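Local coordinates for protein thioredoxin peroxidase 2 (Plasmodium falciparum, PDB 2C0D) that probably reduces hydrogen peroxide and organic hydroperoxides as a mitochondrial, thioredoxin-dependent 2-Cys peroxiredoxin of the malaria parasite, at residues B[65-70]-B[142-147]; B[61-66]-B[94-99]; B[32-37]-B[123-128]; B[55-60]-B[88-93]. One frame throughout, in Å; residues are numbered along the deposited sequence. Where two conformers were deposited one is given.

Overall arrangement
All four contacts reach one mixed sheet of the thioredoxin-like peroxiredoxin fold; in contact 1 a loop packs against one of its strands. Along the chain, 32-37 comes first, then 55-60, 61-66 and 65-70 almost continuously, then 88-93 and 94-99, and last 123-128 and 142-147. Contacts 4 and 2 follow each other along parallel strands 58-63 and 91-97, centres about 17 Å apart. Contact 3, centred about 9 Å from contact 2, carries the sheet on to strands 123-126 and 35-39. Contact 1, also about 9 Å from contact 2 between centres, shares Pro65 and Leu66 with it and lies about 26 Å from contact 4. The parallel pair leads to the loop before Cys72, the predicted peroxidatic cysteine.

Contact 1: B[65-70]-B[142-147]; sequences PLNYTF and NSFALR
Asn67 sets its amide nitrogen over one face of the Phe144 ring: ND2 stands 3.3 Å above the ring plane, over its centre, with the amide plane tilted 59° from the ring. The ring also receives Pro65 obliquely, CB lying 3.7 Å from Phe144 CD1. Phe70 CD2 lies 4.5 Å from Phe144 CZ, a loose oblique approach, and the Phe70 ring has Thr69 CG2 over the centre of one face. Phe144 CG is tucked between the backbone N and the carbonyl carbon (chi1 60°), which swings the ring toward the loop. A second flat group is the guanidinium of Arg147. Pro65 CD lies over one of its faces, and at its edge NH2 gives a short hydrogen bond of 2.6 Å to Phe70 O, nearly in the guanidinium plane but bent to 133° at the hydrogen. Water 1, also in plane at that edge, links NH1 to Pro65 O, so the arginine holds both ends of the loop. Within 65-70, Asn67 OD1 accepts from Phe70 N at 3.1 Å, an Asx motif that fixes the amide's rotation and leaves ND2 for the ring. Beyond the two segments, NH1 forms a salt bridge with Glu75 and NE bonds to Leu166 O. Pro65, Thr69 and Cys72 fit the PxxxTxxC motif of peroxiredoxins, with Arg147 beside the predicted sulfenic acid-forming cysteine.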
loop_
_atom_site.group_PDB
_atom_site.type_symbol
_atom_site.label_atom_id
_atom_site.label_comp_id
_atom_site.label_asym_id
_atom_site.label_seq_id
_atom_site.Cartn_x
_atom_site.Cartn_y
_atom_site.Cartn_z
ATOM N N PRO B 65 14.064 -3.805 6.891
ATOM C CA PRO B 65 15.530 -3.863 6.865
ATOM C C PRO B 65 16.135 -3.795 8.281
ATOM O O PRO B 65 15.550 -3.174 9.180
ATOM C CB PRO B 65 15.889 -2.576 6.080
ATOM C CG PRO B 65 14.872 -1.578 6.576
ATOM C CD PRO B 65 13.565 -2.429 6.640
ATOM N N LEU B 66 17.283 -4.465 8.459
ATOM C CA LEU B 66 18.055 -4.371 9.698
ATOM C C LEU B 66 19.408 -3.648 9.546
ATOM O O LEU B 66 20.155 -3.564 10.514
ATOM C CB LEU B 66 18.300 -5.757 10.300
ATOM C CG LEU B 66 17.094 -6.459 10.930
ATOM C CD1 LEU B 66 17.544 -7.745 11.683
ATOM C CD2 LEU B 66 16.301 -5.568 11.859
ATOM N N ASN B 67 19.691 -3.077 8.383
ATOM C CA ASN B 67 20.945 -2.304 8.256
ATOM C C ASN B 67 20.871 -1.050 9.134
ATOM O O ASN B 67 19.774 -0.543 9.411
ATOM C CB ASN B 67 21.272 -1.977 6.811
ATOM C CG ASN B 67 20.115 -1.362 6.096
ATOM O OD1 ASN B 67 19.852 -0.177 6.253
ATOM N ND2 ASN B 67 19.415 -2.163 5.288
ATOM N N TYR B 68 22.006 -0.566 9.613
ATOM C CA TYR B 68 21.961 0.595 10.517
ATOM C C TYR B 68 21.332 1.845 9.916
ATOM O O TYR B 68 20.737 2.640 10.647
ATOM C CB TYR B 68 23.340 0.941 11.063
ATOM C CG TYR B 68 23.912 -0.109 11.997
ATOM C CD1 TYR B 68 23.094 -0.845 12.853
ATOM C CD2 TYR B 68 25.295 -0.324 12.050
ATOM C CE1 TYR B 68 23.616 -1.815 13.698
ATOM C CE2 TYR B 68 25.844 -1.275 12.924
ATOM C CZ TYR B 68 24.991 -2.016 13.735
ATOM O OH TYR B 68 25.496 -2.975 14.595
ATOM N N THR B 69 21.477 2.035 8.614
ATOM C CA THR B 69 20.907 3.232 7.991
ATOM C C THR B 69 19.392 3.275 8.178
ATOM O O THR B 69 18.845 4.339 8.552
ATOM C CB THR B 69 21.265 3.352 6.514
ATOM O OG1 THR B 69 22.693 3.409 6.405
ATOM C CG2 THR B 69 20.698 4.663 5.934
ATOM N N PHE B 70 18.726 2.143 7.930
ATOM C CA PHE B 70 17.251 2.137 7.859
ATOM C C PHE B 70 16.489 1.370 8.947
ATOM O O PHE B 70 15.239 1.352 8.945
ATOM C CB PHE B 70 16.817 1.635 6.482
ATOM C CG PHE B 70 17.201 2.549 5.362
ATOM C CD1 PHE B 70 16.606 3.817 5.237
ATOM C CD2 PHE B 70 18.161 2.171 4.450
ATOM C CE1 PHE B 70 16.962 4.674 4.193
ATOM C CE2 PHE B 70 18.521 3.034 3.384
ATOM C CZ PHE B 70 17.912 4.279 3.270
ATOM N N ASN B 142 19.252 -7.217 -4.326
ATOM C CA ASN B 142 19.744 -8.526 -3.857
ATOM C C ASN B 142 20.375 -8.464 -2.474
ATOM O O ASN B 142 21.344 -9.206 -2.176
ATOM C CB ASN B 142 20.768 -9.118 -4.838
ATOM C CG ASN B 142 20.956 -10.594 -4.616
ATOM O OD1 ASN B 142 19.976 -11.317 -4.424
ATOM N ND2 ASN B 142 22.217 -11.043 -4.540
ATOM N N SER B 143 19.821 -7.588 -1.627
ATOM C CA SER B 143 20.455 -7.216 -0.387
ATOM C C SER B 143 19.549 -7.268 0.859
ATOM O O SER B 143 19.880 -7.964 1.835
ATOM C CB SER B 143 21.124 -5.842 -0.517
ATOM O OG SER B 143 21.866 -5.591 0.666
ATOM N N PHE B 144 18.437 -6.523 0.853
ATOM C CA PHE B 144 17.574 -6.483 2.025
ATOM C C PHE B 144 16.150 -6.175 1.640
ATOM O O PHE B 144 15.894 -5.759 0.529
ATOM C CB PHE B 144 18.067 -5.469 3.062
ATOM C CG PHE B 144 18.140 -4.049 2.572
ATOM C CD1 PHE B 144 16.999 -3.249 2.579
ATOM C CD2 PHE B 144 19.347 -3.496 2.127
ATOM C CE1 PHE B 144 17.057 -1.906 2.164
ATOM C CE2 PHE B 144 19.422 -2.157 1.715
ATOM C CZ PHE B 144 18.268 -1.365 1.715
ATOM N N ALA B 145 15.248 -6.397 2.563
ATOM C CA ALA B 145 13.834 -6.151 2.313
ATOM C C ALA B 145 13.430 -4.691 2.524
ATOM O O ALA B 145 13.798 -4.024 3.524
ATOM C CB ALA B 145 12.970 -7.068 3.184
ATOM N N LEU B 146 12.592 -4.212 1.618
ATOM C CA LEU B 146 11.995 -2.879 1.730
ATOM C C LEU B 146 10.866 -2.934 2.748
ATOM O O LEU B 146 10.493 -4.020 3.242
ATOM C CB LEU B 146 11.437 -2.439 0.356
ATOM C CG LEU B 146 12.545 -2.279 -0.723
ATOM C CD1 LEU B 146 11.908 -2.033 -2.070
ATOM C CD2 LEU B 146 13.402 -1.082 -0.351
ATOM N N ARG B 147 10.305 -1.761 3.054
ATOM C CA ARG B 147 9.302 -1.634 4.107
ATOM C C ARG B 147 7.944 -2.032 3.546
ATOM O O ARG B 147 7.076 -1.165 3.272
ATOM C CB ARG B 147 9.319 -0.177 4.624
ATOM C CG ARG B 147 8.887 -0.151 6.073
ATOM C CD ARG B 147 9.382 0.943 6.998
ATOM N NE ARG B 147 10.797 1.269 7.034
ATOM C CZ ARG B 147 11.704 0.749 7.875
ATOM N NH1 ARG B 147 11.413 -0.239 8.712
ATOM N NH2 ARG B 147 12.946 1.173 7.803
HETATM O O HOH W 1 13.529 -1.695 10.337
#

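Contact 2: B[61-66]-B[94-99]; sequences LLFYPL and LGISVD
Ile96 lies alongside Phe63, the two side chains pointing the same way from neighbouring strands. Its CD1 sits over a face of the phenyl ring, 4.1 Å from the centroid and 24° off the normal, a CH-pi contact, while its CG2 touches Phe63 CE1 at 3.7 Å. The two branches divide the work because CG1 stands beside the backbone N (chi1 -55°) and CG2 lies opposite it. On the same side of the sheet, Leu61 CD2 meets Leu94 CD1 at 3.9 Å. On the side that carries Leu62, the neighbouring strand offers Gly95, whose CA lies at the edge of the Tyr64 ring, near its plane. Over one face of that ring is the carbonyl oxygen of Ile96, and Ser97 CB packs obliquely against Tyr64 CE1 at 3.5 Å.

Strands 61-63 and 94-97 run parallel in the central sheet of the thioredoxin-like fold, joined by a beta-alpha-beta crossover through helices 73-81 and 83-88. Leu62 N donates to Leu94 O and Leu62 O accepts from Ile96 N, both at 2.8 Å; Tyr64 N then reaches Ile96 O at 3.1 Å. Farther along, water bridges the two segments: water 2 joins Tyr64 O to Val98 N, and water 3 joins Leu66 N to Asp99 OD2. Leu66 lays CB and CD1 against the same carboxylate.

Farther out, Trp107 of helix 101-109 meets the Tyr64 ring, His104 of that helix touches Tyr64 and Ser97, and Val125, on the next strand, touches Ile96. On the other edge of strand 61-63, Leu61 and Phe63 form backbone hydrogen bonds with Phe150 and Gly148 of strand 144-152.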
loop_
_atom_site.group_PDB
_atom_site.type_symbol
_atom_site.label_atom_id
_atom_site.label_comp_id
_atom_site.label_asym_id
_atom_site.label_seq_id
_atom_site.Cartn_x
_atom_site.Cartn_y
_atom_site.Cartn_z
ATOM N N LEU B 61 2.054 -9.920 6.810
ATOM C CA LEU B 61 3.500 -10.046 6.623
ATOM C C LEU B 61 4.113 -8.657 6.720
ATOM O O LEU B 61 3.761 -7.765 5.917
ATOM C CB LEU B 61 3.843 -10.626 5.255
ATOM C CG LEU B 61 3.132 -11.923 4.888
ATOM C CD1 LEU B 61 3.643 -12.480 3.551
ATOM C CD2 LEU B 61 3.237 -12.977 6.040
ATOM N N LEU B 62 5.047 -8.463 7.638
ATOM C CA LEU B 62 5.651 -7.170 7.850
ATOM C C LEU B 62 7.139 -7.288 7.513
ATOM O O LEU B 62 7.915 -7.830 8.322
ATOM C CB LEU B 62 5.454 -6.767 9.328
ATOM C CG LEU B 62 5.952 -5.405 9.811
ATOM C CD1 LEU B 62 5.074 -4.269 9.301
ATOM C CD2 LEU B 62 5.980 -5.396 11.348
ATOM N N PHE B 63 7.541 -6.799 6.339
ATOM C CA PHE B 63 8.958 -6.869 5.927
ATOM C C PHE B 63 9.708 -5.619 6.389
ATOM O O PHE B 63 9.146 -4.500 6.438
ATOM C CB PHE B 63 9.056 -6.896 4.399
ATOM C CG PHE B 63 8.591 -8.189 3.776
ATOM C CD1 PHE B 63 9.521 -9.198 3.465
ATOM C CD2 PHE B 63 7.249 -8.371 3.460
ATOM C CE1 PHE B 63 9.107 -10.378 2.857
ATOM C CE2 PHE B 63 6.819 -9.545 2.834
ATOM C CZ PHE B 63 7.750 -10.545 2.514
ATOM N N TYR B 64 10.988 -5.782 6.719
ATOM C CA TYR B 64 11.771 -4.593 7.157
ATOM C C TYR B 64 13.255 -4.878 6.980
ATOM O O TYR B 64 13.655 -6.066 6.872
ATOM C CB TYR B 64 11.472 -4.224 8.628
ATOM C CG TYR B 64 11.670 -5.415 9.525
ATOM C CD1 TYR B 64 12.957 -5.766 10.018
ATOM C CD2 TYR B 64 10.583 -6.246 9.827
ATOM C CE1 TYR B 64 13.133 -6.916 10.795
ATOM C CE2 TYR B 64 10.756 -7.399 10.597
ATOM C CZ TYR B 64 12.012 -7.727 11.061
ATOM O OH TYR B 64 12.098 -8.890 11.812
ATOM N N PRO B 65 14.064 -3.805 6.891
ATOM C CA PRO B 65 15.530 -3.863 6.865
ATOM C C PRO B 65 16.135 -3.795 8.281
ATOM O O PRO B 65 15.550 -3.174 9.180
ATOM C CB PRO B 65 15.889 -2.576 6.080
ATOM C CG PRO B 65 14.872 -1.578 6.576
ATOM C CD PRO B 65 13.565 -2.429 6.640
ATOM N N LEU B 66 17.283 -4.465 8.459
ATOM C CA LEU B 66 18.055 -4.371 9.698
ATOM C C LEU B 66 19.408 -3.648 9.546
ATOM O O LEU B 66 20.155 -3.564 10.514
ATOM C CB LEU B 66 18.300 -5.757 10.300
ATOM C CG LEU B 66 17.094 -6.459 10.930
ATOM C CD1 LEU B 66 17.544 -7.745 11.683
ATOM C CD2 LEU B 66 16.301 -5.568 11.859
ATOM N N LEU B 94 3.574 -11.721 11.152
ATOM C CA LEU B 94 4.926 -12.280 10.917
ATOM C C LEU B 94 5.892 -11.172 10.469
ATOM O O LEU B 94 5.672 -10.528 9.413
ATOM C CB LEU B 94 4.881 -13.361 9.842
ATOM C CG LEU B 94 3.947 -14.547 10.156
ATOM C CD1 LEU B 94 3.862 -15.472 8.963
ATOM C CD2 LEU B 94 4.376 -15.300 11.412
ATOM N N GLY B 95 6.941 -10.942 11.267
ATOM C CA GLY B 95 7.970 -9.986 10.846
ATOM C C GLY B 95 8.924 -10.757 9.960
ATOM O O GLY B 95 9.251 -11.942 10.236
ATOM N N ILE B 96 9.338 -10.159 8.849
ATOM C CA ILE B 96 10.250 -10.871 7.945
ATOM C C ILE B 96 11.444 -9.975 7.553
ATOM O O ILE B 96 11.236 -8.846 7.124
ATOM C CB ILE B 96 9.547 -11.311 6.649
ATOM C CG1 ILE B 96 8.299 -12.156 6.957
ATOM C CG2 ILE B 96 10.538 -12.091 5.764
ATOM C CD1 ILE B 96 7.383 -12.402 5.767
ATOM N N SER B 97 12.676 -10.461 7.702
ATOM C CA SER B 97 13.861 -9.735 7.160
ATOM C C SER B 97 14.833 -10.771 6.594
ATOM O O SER B 97 14.705 -11.969 6.893
ATOM C CB SER B 97 14.566 -8.844 8.192
ATOM O OG SER B 97 15.338 -9.631 9.124
ATOM N N VAL B 98 15.827 -10.308 5.841
ATOM C CA VAL B 98 16.826 -11.241 5.244
ATOM C C VAL B 98 17.864 -11.796 6.260
ATOM O O VAL B 98 18.702 -12.646 5.919
ATOM C CB VAL B 98 17.509 -10.634 3.993
ATOM C CG1 VAL B 98 16.430 -10.245 2.967
ATOM C CG2 VAL B 98 18.320 -9.466 4.348
ATOM N N ASP B 99 17.738 -11.396 7.504
ATOM C CA ASP B 99 18.795 -11.626 8.490
ATOM C C ASP B 99 18.587 -12.935 9.236
ATOM O O ASP B 99 17.487 -13.492 9.198
ATOM C CB ASP B 99 18.813 -10.465 9.468
ATOM C CG ASP B 99 18.999 -9.105 8.771
ATOM O OD1 ASP B 99 20.115 -8.545 8.852
ATOM O OD2 ASP B 99 18.025 -8.576 8.190
HETATM O O HOH W 2 15.731 -7.310 5.346
HETATM O O HOH W 3 18.039 -6.531 6.581
#

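Contact 3: B[32-37]-B[123-128]; sequences YNFTAQ and TLVSDI
Phe34 touches Val125 where a short antiparallel pairing at one side of the sheet of the thioredoxin-like peroxiredoxin fold begins to splay. Its ring approaches obliquely, CE1 coming within 4.3 Å of Val125 CG1, and Ile132 of helix 131-135 also touches Phe34 and Ala36. Two residues on, Ala36 makes the tighter apolar contact: its methyl CB lies 3.6 Å from the same Val125 CG1. That branch stands opposite the valine's own N (chi1 180°), so a single methyl serves both Phe34 and Ala36. Ala36 CB also lies 3.7 Å from Ser126 O.

At Gln37 the contact turns polar. Water 4 accepts from Gln37 N and donates to Ser126 O, filling the step between two backbones too far apart there for a direct bond. The short segments 35-37 and 123-126 run at 108° to each other, and they come together as the pairing continues: Leu124 forms a backbone hydrogen bond with Leu39, farther along strand 35-39. In the conformer given, the Ser126 hydroxyl bonds to Asp99 O. Directly across the pair, Ser126 N donates to Gln37 O at 2.9 Å, almost straight at 172°.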
loop_
_atom_site.group_PDB
_atom_site.type_symbol
_atom_site.label_atom_id
_atom_site.label_comp_id
_atom_site.label_asym_id
_atom_site.label_seq_id
_atom_site.Cartn_x
_atom_site.Cartn_y
_atom_site.Cartn_z
ATOM N N TYR B 32 2.719 -16.262 -2.249
ATOM C CA TYR B 32 3.877 -17.137 -2.262
ATOM C C TYR B 32 3.985 -17.876 -0.942
ATOM O O TYR B 32 4.120 -17.262 0.132
ATOM C CB TYR B 32 5.140 -16.302 -2.524
ATOM C CG TYR B 32 6.436 -17.105 -2.406
ATOM C CD1 TYR B 32 6.761 -18.101 -3.352
ATOM C CD2 TYR B 32 7.337 -16.856 -1.376
ATOM C CE1 TYR B 32 7.955 -18.836 -3.260
ATOM C CE2 TYR B 32 8.563 -17.596 -1.289
ATOM C CZ TYR B 32 8.841 -18.581 -2.232
ATOM O OH TYR B 32 10.030 -19.322 -2.175
ATOM N N ASN B 33 3.940 -19.209 -1.031
ATOM C CA ASN B 33 3.928 -20.067 0.131
ATOM C C ASN B 33 5.351 -20.430 0.546
ATOM O O ASN B 33 5.899 -21.415 0.097
ATOM C CB ASN B 33 3.149 -21.352 -0.221
ATOM C CG ASN B 33 2.982 -22.295 0.945
ATOM O OD1 ASN B 33 3.177 -21.939 2.127
ATOM N ND2 ASN B 33 2.594 -23.552 0.616
ATOM N N PHE B 34 5.926 -19.661 1.448
ATOM C CA PHE B 34 7.314 -19.906 1.835
ATOM C C PHE B 34 7.427 -20.908 2.956
ATOM O O PHE B 34 6.459 -21.183 3.665
ATOM C CB PHE B 34 7.975 -18.600 2.245
ATOM C CG PHE B 34 7.257 -17.863 3.341
ATOM C CD1 PHE B 34 7.537 -18.132 4.683
ATOM C CD2 PHE B 34 6.333 -16.869 3.033
ATOM C CE1 PHE B 34 6.890 -17.427 5.685
ATOM C CE2 PHE B 34 5.694 -16.163 4.021
ATOM C CZ PHE B 34 5.977 -16.438 5.358
ATOM N N THR B 35 8.636 -21.457 3.103
ATOM C CA THR B 35 9.017 -22.210 4.291
ATOM C C THR B 35 10.364 -21.625 4.749
ATOM O O THR B 35 11.313 -21.448 3.943
ATOM C CB THR B 35 9.121 -23.746 4.065
ATOM O OG1 THR B 35 7.850 -24.272 3.641
ATOM C CG2 THR B 35 9.482 -24.447 5.365
ATOM N N ALA B 36 10.436 -21.257 6.023
ATOM C CA ALA B 36 11.645 -20.593 6.521
ATOM C C ALA B 36 11.700 -20.851 8.010
ATOM O O ALA B 36 10.686 -21.177 8.620
ATOM C CB ALA B 36 11.596 -19.069 6.258
ATOM N N GLN B 37 12.869 -20.688 8.597
ATOM C CA GLN B 37 12.946 -20.742 10.061
ATOM C C GLN B 37 12.461 -19.445 10.647
ATOM O O GLN B 37 12.671 -18.359 10.070
ATOM C CB GLN B 37 14.388 -20.987 10.528
ATOM C CG GLN B 37 14.937 -22.335 10.111
ATOM C CD GLN B 37 16.238 -22.620 10.804
ATOM O OE1 GLN B 37 17.160 -21.801 10.745
ATOM N NE2 GLN B 37 16.315 -23.751 11.512
ATOM N N THR B 123 6.089 -13.945 15.853
ATOM C CA THR B 123 7.196 -14.630 15.184
ATOM C C THR B 123 7.973 -13.748 14.198
ATOM O O THR B 123 7.373 -13.012 13.398
ATOM C CB THR B 123 6.632 -15.854 14.446
ATOM O OG1 THR B 123 6.064 -16.744 15.435
ATOM C CG2 THR B 123 7.741 -16.608 13.626
ATOM N N LEU B 124 9.307 -13.827 14.263
ATOM C CA LEU B 124 10.213 -13.150 13.350
ATOM C C LEU B 124 10.838 -14.206 12.420
ATOM O O LEU B 124 11.424 -15.207 12.880
ATOM C CB LEU B 124 11.316 -12.405 14.123
ATOM C CG LEU B 124 10.844 -11.316 15.121
ATOM C CD1 LEU B 124 12.092 -10.739 15.800
ATOM C CD2 LEU B 124 10.128 -10.191 14.389
ATOM N N VAL B 125 10.677 -14.003 11.123
ATOM C CA VAL B 125 11.055 -15.013 10.144
ATOM C C VAL B 125 12.344 -14.603 9.475
ATOM O O VAL B 125 12.520 -13.450 9.051
ATOM C CB VAL B 125 9.988 -15.091 9.028
ATOM C CG1 VAL B 125 10.369 -16.157 7.964
ATOM C CG2 VAL B 125 8.658 -15.423 9.654
ATOM N N SER B 126 13.226 -15.593 9.314
ATOM C CA SER B 126 14.505 -15.358 8.641
ATOM C C SER B 126 14.481 -15.728 7.156
ATOM O O SER B 126 14.518 -16.931 6.788
ATOM C CB SER B 126 15.602 -16.122 9.376
ATOM O OG SER B 126 15.991 -15.377 10.507
ATOM N N ASP B 127 14.442 -14.701 6.298
ATOM C CA ASP B 127 14.451 -14.893 4.824
ATOM C C ASP B 127 15.923 -14.986 4.323
ATOM O O ASP B 127 16.387 -14.169 3.524
ATOM C CB ASP B 127 13.705 -13.736 4.138
ATOM C CG ASP B 127 13.639 -13.879 2.612
ATOM O OD1 ASP B 127 13.732 -15.020 2.086
ATOM O OD2 ASP B 127 13.399 -12.840 1.946
ATOM N N ILE B 128 16.650 -16.003 4.819
ATOM C CA ILE B 128 18.104 -15.988 4.640
ATOM C C ILE B 128 18.521 -16.268 3.217
ATOM O O ILE B 128 19.615 -15.840 2.829
ATOM C CB ILE B 128 18.898 -16.921 5.570
ATOM C CG1 ILE B 128 18.315 -18.334 5.503
ATOM C CG2 ILE B 128 19.139 -16.241 6.966
ATOM C CD1 ILE B 128 19.307 -19.328 6.045
HETATM O O HOH W 4 15.185 -19.546 7.323
#

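Contact 4: B[55-60]-B[88-93]; sequences GQKYCC and NKNVEL
Val91 fills the hollow between Tyr58 and Cys60 on the strand beside it, one methyl for each neighbour: CG2 rests against Tyr58 CB at 3.9 Å and CG1 against Cys60 CB at 3.8 Å. A chi1 of 180° spreads the two methyls along the strand. Two residues on, on the same face, Leu93 pushes CD1 into the angle between Cys60 SG, 3.7 Å away, and the carbonyl oxygen of Cys60. Helix 172-188 supports this face through Ile179 on Val91 and Ile183 on Tyr58, whose hydroxyl bonds to Asp186.

The opposite face carries Cys59 and Glu92. Here Lys57, bent at chi3 (77°), arches over the Asn90 side chain, with CG 3.6 Å from Asn90 OD1, and brings NZ to Glu92 OE1 in a salt bridge of 2.8 Å. Water 5 joins the same NZ to Val91 O.

Backbone bonds zip the parallel strands together, Tyr58 N to Asn90 O, Glu92 N to Tyr58 O and Cys60 N to Glu92 O. Asn90, with positive phi, is the C-prime residue of the Schellman motif ending helix 83-88, and its ND2 donates to Gln56 O at 2.9 Å, in the carbonyl plane and on a lone pair. The chemistry thus divides by face: Tyr58, Val91, Cys60 and Leu93 pack an apolar side, while partly exposed Lys57, Asn90 and Glu92 hold the pair by charge and hydrogen bonds on the other face and where the strands begin.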
loop_
_atom_site.group_PDB
_atom_site.type_symbol
_atom_site.label_atom_id
_atom_site.label_comp_id
_atom_site.label_asym_id
_atom_site.label_seq_id
_atom_site.Cartn_x
_atom_site.Cartn_y
_atom_site.Cartn_z
ATOM N N GLY B 55 -7.282 -21.609 5.909
ATOM C CA GLY B 55 -8.504 -22.046 6.535
ATOM C C GLY B 55 -8.499 -21.820 8.023
ATOM O O GLY B 55 -9.452 -22.208 8.706
ATOM N N GLN B 56 -7.445 -21.190 8.547
ATOM C CA GLN B 56 -7.332 -20.967 9.985
ATOM C C GLN B 56 -7.292 -19.502 10.410
ATOM O O GLN B 56 -8.033 -19.083 11.316
ATOM C CB GLN B 56 -6.071 -21.656 10.523
ATOM C CG GLN B 56 -6.062 -23.169 10.311
ATOM C CD GLN B 56 -7.231 -23.840 10.992
ATOM O OE1 GLN B 56 -7.640 -23.448 12.093
ATOM N NE2 GLN B 56 -7.792 -24.860 10.337
ATOM N N LYS B 57 -6.393 -18.737 9.777
ATOM C CA LYS B 57 -6.058 -17.388 10.222
ATOM C C LYS B 57 -5.697 -16.514 9.014
ATOM O O LYS B 57 -5.199 -17.029 7.997
ATOM C CB LYS B 57 -4.799 -17.416 11.106
ATOM C CG LYS B 57 -4.862 -18.345 12.319
ATOM C CD LYS B 57 -3.643 -18.146 13.157
ATOM C CE LYS B 57 -3.794 -16.882 13.939
ATOM N NZ LYS B 57 -2.932 -17.020 15.120
ATOM N N TYR B 58 -5.953 -15.217 9.142
ATOM C CA TYR B 58 -5.364 -14.205 8.251
ATOM C C TYR B 58 -3.898 -14.079 8.630
ATOM O O TYR B 58 -3.524 -14.443 9.757
ATOM C CB TYR B 58 -6.015 -12.842 8.478
ATOM C CG TYR B 58 -7.458 -12.785 8.044
ATOM C CD1 TYR B 58 -7.799 -12.351 6.766
ATOM C CD2 TYR B 58 -8.478 -13.140 8.924
ATOM C CE1 TYR B 58 -9.140 -12.301 6.362
ATOM C CE2 TYR B 58 -9.835 -13.091 8.533
ATOM C CZ TYR B 58 -10.140 -12.676 7.253
ATOM O OH TYR B 58 -11.459 -12.615 6.868
ATOM N N CYS B 59 -3.065 -13.605 7.698
ATOM C CA CYS B 59 -1.669 -13.280 8.030
ATOM C C CYS B 59 -1.373 -11.842 7.674
ATOM O O CYS B 59 -1.899 -11.330 6.672
ATOM C CB CYS B 59 -0.711 -14.148 7.230
ATOM S SG CYS B 59 -0.806 -15.878 7.720
ATOM N N CYS B 60 -0.532 -11.197 8.469
ATOM C CA CYS B 60 -0.016 -9.870 8.117
ATOM C C CYS B 60 1.506 -10.059 8.013
ATOM O O CYS B 60 2.141 -10.412 9.001
ATOM C CB CYS B 60 -0.388 -8.840 9.189
ATOM S SG CYS B 60 0.361 -7.251 8.910
ATOM N N ASN B 88 -7.194 -10.582 18.350
ATOM C CA ASN B 88 -8.663 -10.443 18.408
ATOM C C ASN B 88 -9.287 -10.569 17.016
ATOM O O ASN B 88 -10.415 -11.014 16.880
ATOM C CB ASN B 88 -9.063 -9.088 18.989
ATOM C CG ASN B 88 -8.729 -8.961 20.483
ATOM O OD1 ASN B 88 -8.543 -9.964 21.177
ATOM N ND2 ASN B 88 -8.612 -7.720 20.955
ATOM N N LYS B 89 -8.524 -10.178 16.004
ATOM C CA LYS B 89 -8.984 -10.261 14.622
ATOM C C LYS B 89 -8.582 -11.561 13.891
ATOM O O LYS B 89 -8.820 -11.692 12.679
ATOM C CB LYS B 89 -8.491 -9.026 13.852
ATOM C CG LYS B 89 -9.012 -7.722 14.455
ATOM C CD LYS B 89 -8.409 -6.501 13.754
ATOM C CE LYS B 89 -8.489 -5.241 14.623
ATOM N NZ LYS B 89 -9.903 -4.806 14.884
ATOM N N ASN B 90 -8.006 -12.527 14.631
ATOM C CA ASN B 90 -7.583 -13.793 14.073
ATOM C C ASN B 90 -6.513 -13.580 12.977
ATOM O O ASN B 90 -6.577 -14.200 11.924
ATOM C CB ASN B 90 -8.773 -14.561 13.486
ATOM C CG ASN B 90 -8.475 -16.033 13.305
ATOM O OD1 ASN B 90 -7.569 -16.577 13.961
ATOM N ND2 ASN B 90 -9.216 -16.687 12.406
ATOM N N VAL B 91 -5.555 -12.697 13.255
ATOM C CA VAL B 91 -4.461 -12.406 12.319
ATOM C C VAL B 91 -3.132 -12.851 12.933
ATOM O O VAL B 91 -2.786 -12.423 14.049
ATOM C CB VAL B 91 -4.357 -10.880 11.995
ATOM C CG1 VAL B 91 -3.167 -10.623 10.998
ATOM C CG2 VAL B 91 -5.668 -10.372 11.425
ATOM N N GLU B 92 -2.397 -13.690 12.203
ATOM C CA GLU B 92 -1.012 -14.013 12.573
ATOM C C GLU B 92 -0.068 -12.919 12.037
ATOM O O GLU B 92 0.018 -12.734 10.802
ATOM C CB GLU B 92 -0.628 -15.375 11.970
ATOM C CG GLU B 92 0.779 -15.867 12.438
ATOM C CD GLU B 92 0.807 -16.576 13.796
ATOM O OE1 GLU B 92 -0.280 -16.935 14.330
ATOM O OE2 GLU B 92 1.944 -16.813 14.331
ATOM N N LEU B 93 0.617 -12.205 12.934
ATOM C CA LEU B 93 1.613 -11.194 12.509
ATOM C C LEU B 93 2.976 -11.869 12.334
ATOM O O LEU B 93 3.492 -12.520 13.277
ATOM C CB LEU B 93 1.717 -10.079 13.550
ATOM C CG LEU B 93 2.706 -8.952 13.221
ATOM C CD1 LEU B 93 2.319 -8.230 11.894
ATOM C CD2 LEU B 93 2.763 -7.950 14.419
HETATM O O HOH W 5 -3.500 -14.309 16.212
#